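Local atomic coordinates of putative phosphatase/phosphodiesterase MPN_349 (Mycoplasma pneumoniae M129, PDB entry 1T71), a protein that binds iron(III) and is probably a metallophosphoesterase, a phosphatase or 2',3'-cyclic-nucleotide phosphodiesterase. Residues 176-180 / 246-250; 115-121 / 149-155; 237-241 / 266-272; 29-33 / 261-265. All coordinates share one frame. Numbering follows the deposited sequence.

From the N terminus, helix 26-33 comes first. Its last residues, 29-33, pack on strand 259-267, so contact 4 closes the longest loop, with 227 residues between its segments. Contacts 1 and 2 are nested inside that loop. Contact 2 closes first, pairing strands 117-124 and 152-158 of one sheet. Contact 1 opens afterwards and joins the next strand of that sheet, 178-182, to strand 241-249 of the other sheet. The two contacts touch through Thr177 and His153. Contact 3 opens at residues 237-241 and crosses both contact 1 and contact 4, tying the start of strand 241-249 to the end of strand 259-267. Contact 4 packs a helix on that same second sheet.

Contact 1: 176-180 / 246-250; sequences VTTIF and VFFEV
Phe180 turns the edge of its ring to the face of Phe248, in an offset edge-to-face pair. The centroids are 5.3 Å apart and the planes lie at 78°; Phe180 CE2 is 3.5 Å from Phe248 CE1. The strand pieces 178-180 and 246-249 are extended and their axes run antiparallel at 176°, 10.9 Å apart; Thr177, just before, turns at phi/psi -78/-51. The strands therefore meet through side chains. Thr178 faces Phe248, Phe180 faces Val246 and Thr177 faces Val250. With chi1 m at Phe180 and p at Phe248, the two rings meet between the sheets. Thr178 CG2 sits over the Phe248 face, 3.9 Å from the centroid, as a CH-pi contact. Phe180 CZ meets Val246 CG1 at 3.7 Å. Thr177 CG2 lies 3.9 Å from Val250 CG2, while Thr177 OG1 is hydrogen-bonded to His153 N of strand 152-158. Phe7 and Phe9 of strand 6-10 add further ring contacts. This is the buried core between the two facing sheets of a calcineurin-like metallophosphoesterase beta sandwich.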
loop_
_atom_site.group_PDB
_atom_site.type_symbol
_atom_site.label_atom_id
_atom_site.label_comp_id
_atom_site.label_asym_id
_atom_site.label_seq_id
_atom_site.Cartn_x
_atom_site.Cartn_y
_atom_site.Cartn_z
ATOM N N VAL A 176 -3.435 -15.930 -8.290
ATOM C CA VAL A 176 -2.825 -14.621 -8.478
ATOM C C VAL A 176 -1.334 -14.698 -8.155
ATOM O O VAL A 176 -0.877 -15.665 -7.542
ATOM C CB VAL A 176 -3.539 -13.570 -7.579
ATOM C CG1 VAL A 176 -2.610 -12.439 -7.225
ATOM C CG2 VAL A 176 -4.759 -13.021 -8.311
ATOM N N THR A 177 -0.575 -13.695 -8.586
ATOM C CA THR A 177 0.862 -13.669 -8.339
ATOM C C THR A 177 1.172 -13.247 -6.904
ATOM O O THR A 177 1.931 -13.918 -6.211
ATOM C CB THR A 177 1.580 -12.701 -9.301
ATOM O OG1 THR A 177 1.196 -12.993 -10.650
ATOM C CG2 THR A 177 3.091 -12.844 -9.168
ATOM N N THR A 178 0.598 -12.131 -6.461
ATOM C CA THR A 178 0.840 -11.671 -5.095
ATOM C C THR A 178 -0.416 -11.158 -4.409
ATOM O O THR A 178 -1.319 -10.613 -5.045
ATOM C CB THR A 178 1.903 -10.536 -5.026
ATOM O OG1 THR A 178 1.334 -9.311 -5.499
ATOM C CG2 THR A 178 3.110 -10.875 -5.878
ATOM N N ILE A 179 -0.453 -11.355 -3.098
ATOM C CA ILE A 179 -1.543 -10.906 -2.251
ATOM C C ILE A 179 -0.853 -10.131 -1.130
ATOM O O ILE A 179 -0.371 -10.733 -0.166
ATOM C CB ILE A 179 -2.293 -12.094 -1.617
ATOM C CG1 ILE A 179 -2.922 -12.978 -2.699
ATOM C CG2 ILE A 179 -3.347 -11.584 -0.651
ATOM C CD1 ILE A 179 -4.073 -12.332 -3.426
ATOM N N PHE A 180 -0.775 -8.809 -1.265
ATOM C CA PHE A 180 -0.134 -7.986 -0.239
ATOM C C PHE A 180 -1.165 -7.173 0.530
ATOM O O PHE A 180 -1.914 -6.390 -0.062
ATOM C CB PHE A 180 0.886 -7.016 -0.853
ATOM C CG PHE A 180 2.077 -7.682 -1.495
ATOM C CD1 PHE A 180 2.542 -8.916 -1.044
ATOM C CD2 PHE A 180 2.774 -7.039 -2.518
ATOM C CE1 PHE A 180 3.684 -9.498 -1.599
ATOM C CE2 PHE A 180 3.918 -7.613 -3.080
ATOM C CZ PHE A 180 4.373 -8.842 -2.619
ATOM N N VAL A 246 8.256 -4.788 0.264
ATOM C CA VAL A 246 8.535 -6.154 -0.118
ATOM C C VAL A 246 9.185 -6.217 -1.491
ATOM O O VAL A 246 8.723 -5.570 -2.441
ATOM C CB VAL A 246 7.242 -6.986 -0.179
ATOM C CG1 VAL A 246 7.536 -8.363 -0.769
ATOM C CG2 VAL A 246 6.638 -7.109 1.207
ATOM N N PHE A 247 10.272 -6.973 -1.581
ATOM C CA PHE A 247 10.935 -7.186 -2.855
ATOM C C PHE A 247 10.534 -8.586 -3.292
ATOM O O PHE A 247 10.527 -9.506 -2.476
ATOM C CB PHE A 247 12.458 -7.136 -2.725
ATOM C CG PHE A 247 13.176 -7.918 -3.797
ATOM C CD1 PHE A 247 13.561 -9.239 -3.574
ATOM C CD2 PHE A 247 13.397 -7.362 -5.051
ATOM C CE1 PHE A 247 14.152 -9.999 -4.597
ATOM C CE2 PHE A 247 13.985 -8.109 -6.079
ATOM C CZ PHE A 247 14.362 -9.432 -5.852
ATOM N N PHE A 248 10.169 -8.748 -4.557
ATOM C CA PHE A 248 9.824 -10.072 -5.055
ATOM C C PHE A 248 10.117 -10.182 -6.538
ATOM O O PHE A 248 9.982 -9.207 -7.277
ATOM C CB PHE A 248 8.345 -10.424 -4.790
ATOM C CG PHE A 248 7.359 -9.581 -5.550
ATOM C CD1 PHE A 248 7.020 -8.308 -5.108
ATOM C CD2 PHE A 248 6.745 -10.075 -6.698
ATOM C CE1 PHE A 248 6.078 -7.532 -5.796
ATOM C CE2 PHE A 248 5.804 -9.315 -7.396
ATOM C CZ PHE A 248 5.469 -8.036 -6.941
ATOM N N GLU A 249 10.549 -11.364 -6.968
ATOM C CA GLU A 249 10.821 -11.577 -8.382
ATOM C C GLU A 249 10.084 -12.812 -8.883
ATOM O O GLU A 249 10.115 -13.882 -8.269
ATOM C CB GLU A 249 12.326 -11.687 -8.654
ATOM C CG GLU A 249 12.949 -13.039 -8.438
ATOM C CD GLU A 249 14.390 -13.071 -8.922
ATOM O OE1 GLU A 249 14.629 -12.747 -10.108
ATOM O OE2 GLU A 249 15.282 -13.415 -8.116
ATOM N N VAL A 250 9.396 -12.634 -10.001
ATOM C CA VAL A 250 8.611 -13.688 -10.606
ATOM C C VAL A 250 9.462 -14.381 -11.662
ATOM O O VAL A 250 10.659 -14.133 -11.765
ATOM C CB VAL A 250 7.339 -13.085 -11.250
ATOM C CG1 VAL A 250 6.336 -14.175 -11.590
ATOM C CG2 VAL A 250 6.722 -12.071 -10.299
#

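Contact 2: 115-121 / 149-155; sequences KAKIRIT and DCDLHIV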
loop_
_atom_site.group_PDB
_atom_site.type_symbol
_atom_site.label_atom_id
_atom_site.label_comp_id
_atom_site.label_asym_id
_atom_site.label_seq_id
_atom_site.Cartn_x
_atom_site.Cartn_y
_atom_site.Cartn_z
ATOM N N LYS A 115 7.513 -9.180 -22.557
ATOM C CA LYS A 115 6.840 -10.446 -22.801
ATOM C C LYS A 115 5.939 -10.864 -21.647
ATOM O O LYS A 115 5.768 -12.056 -21.389
ATOM C CB LYS A 115 7.885 -11.539 -23.054
ATOM C CG LYS A 115 8.944 -11.154 -24.080
ATOM C CD LYS A 115 10.075 -12.175 -24.126
ATOM C CE LYS A 115 11.182 -11.729 -25.070
ATOM N NZ LYS A 115 11.751 -10.410 -24.665
ATOM N N ALA A 116 5.361 -9.889 -20.957
ATOM C CA ALA A 116 4.489 -10.203 -19.839
ATOM C C ALA A 116 3.344 -9.212 -19.677
ATOM O O ALA A 116 3.559 -8.004 -19.610
ATOM C CB ALA A 116 5.302 -10.269 -18.556
ATOM N N LYS A 117 2.125 -9.739 -19.619
ATOM C CA LYS A 117 0.941 -8.914 -19.430
ATOM C C LYS A 117 0.751 -8.871 -17.915
ATOM O O LYS A 117 0.391 -9.876 -17.293
ATOM C CB LYS A 117 -0.268 -9.569 -20.097
ATOM C CG LYS A 117 -1.304 -8.593 -20.621
ATOM C CD LYS A 117 -2.448 -9.330 -21.303
ATOM C CE LYS A 117 -3.344 -8.371 -22.083
ATOM N NZ LYS A 117 -3.932 -7.300 -21.226
ATOM N N ILE A 118 1.009 -7.709 -17.323
ATOM C CA ILE A 118 0.904 -7.548 -15.879
ATOM C C ILE A 118 -0.324 -6.765 -15.429
ATOM O O ILE A 118 -0.635 -5.703 -15.969
ATOM C CB ILE A 118 2.160 -6.853 -15.327
ATOM C CG1 ILE A 118 3.407 -7.631 -15.764
ATOM C CG2 ILE A 118 2.083 -6.761 -13.805
ATOM C CD1 ILE A 118 4.719 -6.987 -15.345
ATOM N N ARG A 119 -1.012 -7.298 -14.426
ATOM C CA ARG A 119 -2.203 -6.656 -13.895
ATOM C C ARG A 119 -2.001 -6.214 -12.445
ATOM O O ARG A 119 -1.405 -6.935 -11.644
ATOM C CB ARG A 119 -3.380 -7.621 -13.979
ATOM C CG ARG A 119 -4.730 -6.955 -13.963
ATOM C CD ARG A 119 -5.851 -7.955 -14.203
ATOM N NE ARG A 119 -7.103 -7.264 -14.475
ATOM C CZ ARG A 119 -7.535 -6.942 -15.689
ATOM N NH1 ARG A 119 -6.824 -7.259 -16.760
ATOM N NH2 ARG A 119 -8.677 -6.284 -15.827
ATOM N N ILE A 120 -2.468 -5.012 -12.119
ATOM C CA ILE A 120 -2.371 -4.505 -10.754
ATOM C C ILE A 120 -3.779 -4.163 -10.304
ATOM O O ILE A 120 -4.470 -3.364 -10.945
ATOM C CB ILE A 120 -1.496 -3.231 -10.649
ATOM C CG1 ILE A 120 -0.052 -3.539 -11.049
ATOM C CG2 ILE A 120 -1.527 -2.705 -9.211
ATOM C CD1 ILE A 120 0.871 -2.321 -11.003
ATOM N N THR A 121 -4.204 -4.782 -9.206
ATOM C CA THR A 121 -5.540 -4.580 -8.661
ATOM C C THR A 121 -5.485 -4.141 -7.197
ATOM O O THR A 121 -4.666 -4.630 -6.416
ATOM C CB THR A 121 -6.367 -5.879 -8.773
ATOM O OG1 THR A 121 -6.434 -6.275 -10.147
ATOM C CG2 THR A 121 -7.783 -5.673 -8.245
ATOM N N ASP A 149 -7.159 -12.571 -18.194
ATOM C CA ASP A 149 -6.310 -11.801 -19.096
ATOM C C ASP A 149 -5.060 -11.220 -18.445
ATOM O O ASP A 149 -4.975 -10.006 -18.221
ATOM C CB ASP A 149 -7.088 -10.656 -19.743
ATOM C CG ASP A 149 -6.248 -9.885 -20.744
ATOM O OD1 ASP A 149 -5.865 -10.479 -21.778
ATOM O OD2 ASP A 149 -5.959 -8.694 -20.492
ATOM N N CYS A 150 -4.096 -12.083 -18.145
ATOM C CA CYS A 150 -2.842 -11.643 -17.547
ATOM C C CYS A 150 -1.965 -12.805 -17.112
ATOM O O CYS A 150 -2.458 -13.862 -16.718
ATOM C CB CYS A 150 -3.100 -10.712 -16.354
ATOM S SG CYS A 150 -4.214 -11.370 -15.092
ATOM N N ASP A 151 -0.655 -12.600 -17.210
ATOM C CA ASP A 151 0.319 -13.605 -16.819
ATOM C C ASP A 151 0.617 -13.397 -15.343
ATOM O O ASP A 151 0.712 -14.354 -14.572
ATOM C CB ASP A 151 1.598 -13.443 -17.640
ATOM C CG ASP A 151 1.342 -13.504 -19.133
ATOM O OD1 ASP A 151 0.814 -14.536 -19.604
ATOM O OD2 ASP A 151 1.669 -12.522 -19.836
ATOM N N LEU A 152 0.769 -12.132 -14.962
ATOM C CA LEU A 152 1.036 -11.775 -13.577
ATOM C C LEU A 152 -0.107 -10.906 -13.058
ATOM O O LEU A 152 -0.641 -10.061 -13.779
ATOM C CB LEU A 152 2.365 -11.023 -13.460
ATOM C CG LEU A 152 3.589 -11.698 -14.083
ATOM C CD1 LEU A 152 4.850 -10.998 -13.595
ATOM C CD2 LEU A 152 3.624 -13.168 -13.701
ATOM N N HIS A 153 -0.484 -11.125 -11.806
ATOM C CA HIS A 153 -1.568 -10.367 -11.199
ATOM C C HIS A 153 -1.123 -9.981 -9.797
ATOM O O HIS A 153 -0.970 -10.846 -8.934
ATOM C CB HIS A 153 -2.831 -11.227 -11.131
ATOM C CG HIS A 153 -4.097 -10.440 -10.996
ATOM N ND1 HIS A 153 -4.124 -9.138 -10.539
ATOM C CD2 HIS A 153 -5.385 -10.782 -11.229
ATOM C CE1 HIS A 153 -5.373 -8.714 -10.499
ATOM N NE2 HIS A 153 -6.159 -9.691 -10.913
ATOM N N ILE A 154 -0.900 -8.686 -9.590
ATOM C CA ILE A 154 -0.459 -8.153 -8.302
ATOM C C ILE A 154 -1.644 -7.523 -7.580
ATOM O O ILE A 154 -2.295 -6.621 -8.109
ATOM C CB ILE A 154 0.654 -7.097 -8.511
ATOM C CG1 ILE A 154 1.891 -7.775 -9.115
ATOM C CG2 ILE A 154 1.004 -6.416 -7.194
ATOM C CD1 ILE A 154 2.996 -6.810 -9.519
ATOM N N VAL A 155 -1.925 -7.995 -6.370
ATOM C CA VAL A 155 -3.057 -7.476 -5.608
ATOM C C VAL A 155 -2.709 -6.801 -4.283
ATOM O O VAL A 155 -2.008 -7.369 -3.445
ATOM C CB VAL A 155 -4.075 -8.598 -5.296
ATOM C CG1 VAL A 155 -5.243 -8.035 -4.494
ATOM C CG2 VAL A 155 -4.563 -9.237 -6.586
#
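This is a parallel pairing of two neighbouring strands, the first and last elements of a beta-alpha-beta unit. Strand 117-124 leads through helix 137-145 into strand 152-158. The axes of strand pieces 117-121 and 152-155 come within 4.7 Å and lie at 16°. Ile118 pairs with Leu152, Arg119 with His153, Ile120 with Ile154 and Thr121 with Val155. The backbone bonds alternate along the pair. Leu152 N gives to Lys117 O at 3.3 Å, Arg119 N to Leu152 O at 2.9 Å, Ile154 N to Arg119 O at 2.7 Å and Thr121 N to Ile154 O at 2.9 Å. At the strand start, Asp151 N also gives to Lys117 O at 2.9 Å, and Asp151 OD2 accepts from Lys117 N at 2.8 Å.

The sheet has two different faces here. Ile118, Ile120, Leu152 and Ile154 form an apolar one; Ile118, Leu152 and Ile154 touch Phe7 of the other sheet. On the face of Arg119, Thr121, His153 and Val155, Arg119 CD lies over the His153 ring, 3.9 Å from its centroid, in a CH-pi contact. Leu144 of helix 137-145 covers this side, touching Arg119, Thr121 and His153. Lys117 NZ makes a salt bridge to Asp149 OD2 at 2.6 Å, though Asp149 is poorly ordered. The chemistry thus divides: charged pairing lies at the partly exposed strand start, and apolar contact fills the side facing the sandwich core.

Contact 3: 237-241 / 266-272; sequences SKCGA and VEDDPRY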
loop_
_atom_site.group_PDB
_atom_site.type_symbol
_atom_site.label_atom_id
_atom_site.label_comp_id
_atom_site.label_asym_id
_atom_site.label_seq_id
_atom_site.Cartn_x
_atom_site.Cartn_y
_atom_site.Cartn_z
ATOM N N SER A 237 2.637 13.227 12.405
ATOM C CA SER A 237 3.856 13.227 13.214
ATOM C C SER A 237 5.091 13.591 12.390
ATOM O O SER A 237 5.180 13.251 11.209
ATOM C CB SER A 237 4.070 11.853 13.852
ATOM O OG SER A 237 5.383 11.725 14.366
ATOM N N LYS A 238 6.037 14.283 13.021
ATOM C CA LYS A 238 7.277 14.681 12.362
ATOM C C LYS A 238 8.420 13.942 13.045
ATOM O O LYS A 238 9.591 14.262 12.845
ATOM C CB LYS A 238 7.507 16.187 12.510
ATOM C CG LYS A 238 6.403 17.063 11.945
ATOM C CD LYS A 238 6.535 18.497 12.454
ATOM C CE LYS A 238 5.304 19.325 12.109
ATOM N NZ LYS A 238 5.268 20.612 12.862
ATOM N N CYS A 239 8.068 12.949 13.855
ATOM C CA CYS A 239 9.057 12.186 14.601
ATOM C C CYS A 239 9.669 11.017 13.828
ATOM O O CYS A 239 9.019 9.996 13.605
ATOM C CB CYS A 239 8.428 11.677 15.900
ATOM S SG CYS A 239 9.623 11.061 17.101
ATOM N N GLY A 240 10.923 11.186 13.419
ATOM C CA GLY A 240 11.639 10.144 12.700
ATOM C C GLY A 240 10.962 9.607 11.455
ATOM O O GLY A 240 10.098 10.265 10.880
ATOM N N ALA A 241 11.347 8.406 11.033
ATOM C CA ALA A 241 10.764 7.820 9.833
ATOM C C ALA A 241 11.043 6.338 9.670
ATOM O O ALA A 241 12.000 5.799 10.229
ATOM C CB ALA A 241 11.264 8.564 8.601
ATOM N N VAL A 266 14.701 2.042 9.388
ATOM C CA VAL A 266 14.197 2.799 10.516
ATOM C C VAL A 266 15.154 3.911 10.923
ATOM O O VAL A 266 16.357 3.686 11.093
ATOM C CB VAL A 266 13.953 1.883 11.733
ATOM C CG1 VAL A 266 13.453 2.711 12.908
ATOM C CG2 VAL A 266 12.941 0.796 11.371
ATOM N N GLU A 267 14.606 5.113 11.076
ATOM C CA GLU A 267 15.383 6.282 11.471
ATOM C C GLU A 267 14.772 6.837 12.750
ATOM O O GLU A 267 13.634 7.316 12.744
ATOM C CB GLU A 267 15.337 7.355 10.376
ATOM C CG GLU A 267 15.819 6.908 9.000
ATOM C CD GLU A 267 17.321 6.663 8.935
ATOM O OE1 GLU A 267 17.838 6.429 7.816
ATOM O OE2 GLU A 267 17.985 6.700 9.999
ATOM N N ASP A 268 15.517 6.760 13.846
ATOM C CA ASP A 268 15.026 7.262 15.115
ATOM C C ASP A 268 15.291 8.754 15.225
ATOM O O ASP A 268 16.215 9.284 14.603
ATOM C CB ASP A 268 15.684 6.503 16.268
ATOM C CG ASP A 268 15.083 5.125 16.467
ATOM O OD1 ASP A 268 15.795 4.214 16.946
ATOM O OD2 ASP A 268 13.887 4.957 16.151
ATOM N N ASP A 269 14.461 9.424 16.013
ATOM C CA ASP A 269 14.551 10.863 16.204
ATOM C C ASP A 269 14.809 11.162 17.676
ATOM O O ASP A 269 14.062 10.721 18.543
ATOM C CB ASP A 269 13.229 11.497 15.770
ATOM C CG ASP A 269 13.305 13.001 15.646
ATOM O OD1 ASP A 269 13.823 13.668 16.567
ATOM O OD2 ASP A 269 12.817 13.517 14.615
ATOM N N PRO A 270 15.878 11.913 17.981
ATOM C CA PRO A 270 16.204 12.255 19.370
ATOM C C PRO A 270 15.078 12.997 20.083
ATOM O O PRO A 270 14.919 12.890 21.300
ATOM C CB PRO A 270 17.469 13.106 19.231
ATOM C CG PRO A 270 17.317 13.720 17.857
ATOM C CD PRO A 270 16.835 12.539 17.050
ATOM N N ARG A 271 14.282 13.734 19.319
ATOM C CA ARG A 271 13.189 14.501 19.897
ATOM C C ARG A 271 12.134 13.644 20.617
ATOM O O ARG A 271 11.328 14.165 21.385
ATOM C CB ARG A 271 12.552 15.379 18.810
ATOM C CG ARG A 271 11.294 14.830 18.169
ATOM C CD ARG A 271 10.090 15.611 18.674
ATOM N NE ARG A 271 10.288 17.051 18.507
ATOM C CZ ARG A 271 9.512 17.983 19.049
ATOM N NH1 ARG A 271 8.476 17.632 19.802
ATOM N NH2 ARG A 271 9.774 19.267 18.839
ATOM N N TYR A 272 12.140 12.336 20.378
ATOM C CA TYR A 272 11.191 11.447 21.051
ATOM C C TYR A 272 11.639 11.261 22.504
ATOM O O TYR A 272 10.820 11.060 23.406
ATOM C CB TYR A 272 11.138 10.078 20.347
ATOM C CG TYR A 272 10.482 8.994 21.180
ATOM C CD1 TYR A 272 9.113 9.024 21.451
ATOM C CD2 TYR A 272 11.239 7.966 21.744
ATOM C CE1 TYR A 272 8.513 8.053 22.269
ATOM C CE2 TYR A 272 10.651 6.996 22.561
ATOM C CZ TYR A 272 9.289 7.048 22.819
ATOM O OH TYR A 272 8.712 6.097 23.631
HETATM O O HOH W 1 12.400 13.879 12.108
#
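Gly240 has a positive phi, 54°, just where the chain enters strand 241-249. An ideal CB on Gly240 would point toward segment 266-272 and lie 2.6 Å from Glu267 O, a clash, so the close approach suits a residue without a side chain. Gly240 CA does meet Glu267 O at 3.5 Å. Gly240 N gives a hydrogen bond to Asp269 OD2 at 3.2 Å. A water lies 2.6 Å from Asp269 OD2 and 2.9 Å from Lys238 O, bridging the two segments. The other carboxylate oxygen, Asp269 OD1, accepts from Arg271 N at 2.8 Å in an Asx turn. Within 237-241, Ser237 OG accepts from Cys239 N at 3.0 Å in an ST turn.

Next to this, Ala241 and Glu267 form an antiparallel hydrogen-bonded pair. Ala241 N reaches Glu267 O at 3.1 Å, and Glu267 N reaches Ala241 O at 2.8 Å. Cys239 SG packs against Tyr272 CB at 3.7 Å. The contact lies at the surface, away from the iron sites. It joins the start of strand 241-249 to the end of the edge strand 259-267, with Phe211 edge-to-face against Tyr272 and the loop after helix 219-226 leading in.

Contact 4: 29-33 / 261-265; sequences LKSKY and EAIRI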
loop_
_atom_site.group_PDB
_atom_site.type_symbol
_atom_site.label_atom_id
_atom_site.label_comp_id
_atom_site.label_asym_id
_atom_site.label_seq_id
_atom_site.Cartn_x
_atom_site.Cartn_y
_atom_site.Cartn_z
ATOM N N LEU A 29 17.845 1.255 -3.101
ATOM C CA LEU A 29 17.088 0.015 -3.031
ATOM C C LEU A 29 16.863 -0.555 -4.424
ATOM O O LEU A 29 17.047 -1.753 -4.654
ATOM C CB LEU A 29 15.742 0.262 -2.338
ATOM C CG LEU A 29 15.808 0.595 -0.841
ATOM C CD1 LEU A 29 14.456 1.097 -0.346
ATOM C CD2 LEU A 29 16.235 -0.643 -0.064
ATOM N N LYS A 30 16.464 0.303 -5.354
ATOM C CA LYS A 30 16.221 -0.132 -6.723
ATOM C C LYS A 30 17.500 -0.762 -7.273
ATOM O O LYS A 30 17.463 -1.764 -7.987
ATOM C CB LYS A 30 15.793 1.060 -7.586
ATOM C CG LYS A 30 15.297 0.678 -8.970
ATOM C CD LYS A 30 14.733 1.874 -9.731
ATOM C CE LYS A 30 15.826 2.862 -10.098
ATOM N NZ LYS A 30 16.864 2.234 -10.979
ATOM N N SER A 31 18.634 -0.175 -6.912
ATOM C CA SER A 31 19.927 -0.673 -7.357
ATOM C C SER A 31 20.282 -1.992 -6.680
ATOM O O SER A 31 20.669 -2.953 -7.340
ATOM C CB SER A 31 21.016 0.357 -7.059
ATOM O OG SER A 31 22.303 -0.190 -7.298
ATOM N N LYS A 32 20.150 -2.029 -5.359
ATOM C CA LYS A 32 20.468 -3.229 -4.585
ATOM C C LYS A 32 19.742 -4.490 -5.055
ATOM O O LYS A 32 20.324 -5.577 -5.078
ATOM C CB LYS A 32 20.155 -2.992 -3.107
ATOM C CG LYS A 32 20.280 -4.230 -2.243
ATOM C CD LYS A 32 19.984 -3.928 -0.781
ATOM C CE LYS A 32 20.122 -5.191 0.062
ATOM N NZ LYS A 32 19.997 -4.912 1.514
ATOM N N TYR A 33 18.474 -4.351 -5.426
ATOM C CA TYR A 33 17.695 -5.504 -5.873
ATOM C C TYR A 33 17.599 -5.621 -7.388
ATOM O O TYR A 33 17.000 -6.571 -7.899
ATOM C CB TYR A 33 16.274 -5.450 -5.297
ATOM C CG TYR A 33 16.192 -5.645 -3.804
ATOM C CD1 TYR A 33 15.963 -4.567 -2.946
ATOM C CD2 TYR A 33 16.345 -6.910 -3.245
ATOM C CE1 TYR A 33 15.886 -4.751 -1.567
ATOM C CE2 TYR A 33 16.272 -7.103 -1.871
ATOM C CZ TYR A 33 16.045 -6.025 -1.042
ATOM O OH TYR A 33 15.991 -6.226 0.313
ATOM N N GLU A 261 11.734 -10.884 -0.145
ATOM C CA GLU A 261 12.507 -10.393 0.984
ATOM C C GLU A 261 11.841 -9.132 1.519
ATOM O O GLU A 261 11.438 -8.262 0.748
ATOM C CB GLU A 261 13.936 -10.057 0.555
ATOM C CG GLU A 261 14.865 -9.822 1.733
ATOM C CD GLU A 261 16.178 -9.179 1.338
ATOM O OE1 GLU A 261 16.826 -9.667 0.391
ATOM O OE2 GLU A 261 16.568 -8.186 1.988
ATOM N N ALA A 262 11.721 -9.038 2.836
ATOM C CA ALA A 262 11.118 -7.865 3.451
ATOM C C ALA A 262 12.124 -6.714 3.446
ATOM O O ALA A 262 13.307 -6.915 3.720
ATOM C CB ALA A 262 10.702 -8.181 4.883
ATOM N N ILE A 263 11.653 -5.513 3.132
ATOM C CA ILE A 263 12.515 -4.339 3.110
ATOM C C ILE A 263 12.141 -3.430 4.274
ATOM O O ILE A 263 10.983 -3.032 4.399
ATOM C CB ILE A 263 12.339 -3.534 1.813
ATOM C CG1 ILE A 263 12.647 -4.415 0.602
ATOM C CG2 ILE A 263 13.233 -2.297 1.849
ATOM C CD1 ILE A 263 12.306 -3.762 -0.729
ATOM N N ARG A 264 13.113 -3.106 5.123
ATOM C CA ARG A 264 12.856 -2.228 6.262
ATOM C C ARG A 264 14.000 -1.278 6.616
ATOM O O ARG A 264 15.167 -1.669 6.686
ATOM C CB ARG A 264 12.464 -3.039 7.507
ATOM C CG ARG A 264 12.778 -2.319 8.820
ATOM C CD ARG A 264 12.063 -2.915 10.025
ATOM N NE ARG A 264 10.701 -2.412 10.071
ATOM C CZ ARG A 264 10.131 -1.870 11.139
ATOM N NH1 ARG A 264 10.797 -1.756 12.279
ATOM N NH2 ARG A 264 8.893 -1.413 11.051
ATOM N N ILE A 265 13.638 -0.020 6.830
ATOM C CA ILE A 265 14.593 1.014 7.195
ATOM C C ILE A 265 13.956 1.837 8.309
ATOM O O ILE A 265 12.806 2.259 8.202
ATOM C CB ILE A 265 14.921 1.924 5.991
ATOM C CG1 ILE A 265 15.568 1.092 4.884
ATOM C CG2 ILE A 265 15.862 3.043 6.415
ATOM C CD1 ILE A 265 15.866 1.857 3.626
#
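Ile263 is the apolar centre of this contact, facing both Leu29 and Tyr33. Leu29 CD2 meets Ile263 CG2 at 3.9 Å, and Tyr33 CE1 meets Ile263 CD1 at 3.8 Å. Leu29 and Tyr33 are four residues apart, so they stand on the same side of the helix. The backbone bond from Tyr33 N to Leu29 O, 3.1 Å, links the same pair. Further along the strand, Leu29 CD1 lies 4.3 Å from Ile265 CD1. Ile263 and Ile265 both face the helix, as does Glu261, while Ala262 and Arg264 point away in strict alternation. Ile263 and Ile265 also rest on Leu243 of strand 241-249.

Helix segment 29-33 crosses strand segment 261-265 at 149°, with the axes 12.0 Å apart. Side chains fill that gap. Phe247 of the neighbouring strand stacks with the Tyr33 ring, so the tyrosine is held against two strands at once. At the outer edge, Tyr33 OH gives a hydrogen bond to Glu261 OE2 at 2.6 Å. Glu261 itself is exposed.

This is a helix packed on one face of a sheet, at its edge strand, and it lies away from the iron sites. The ring of the buried Tyr33 packs with Ile263 and Phe247, while its hydroxyl donates to the Glu261 carboxylate at the exposed edge, so one side chain serves both the apolar interior and the polar surface.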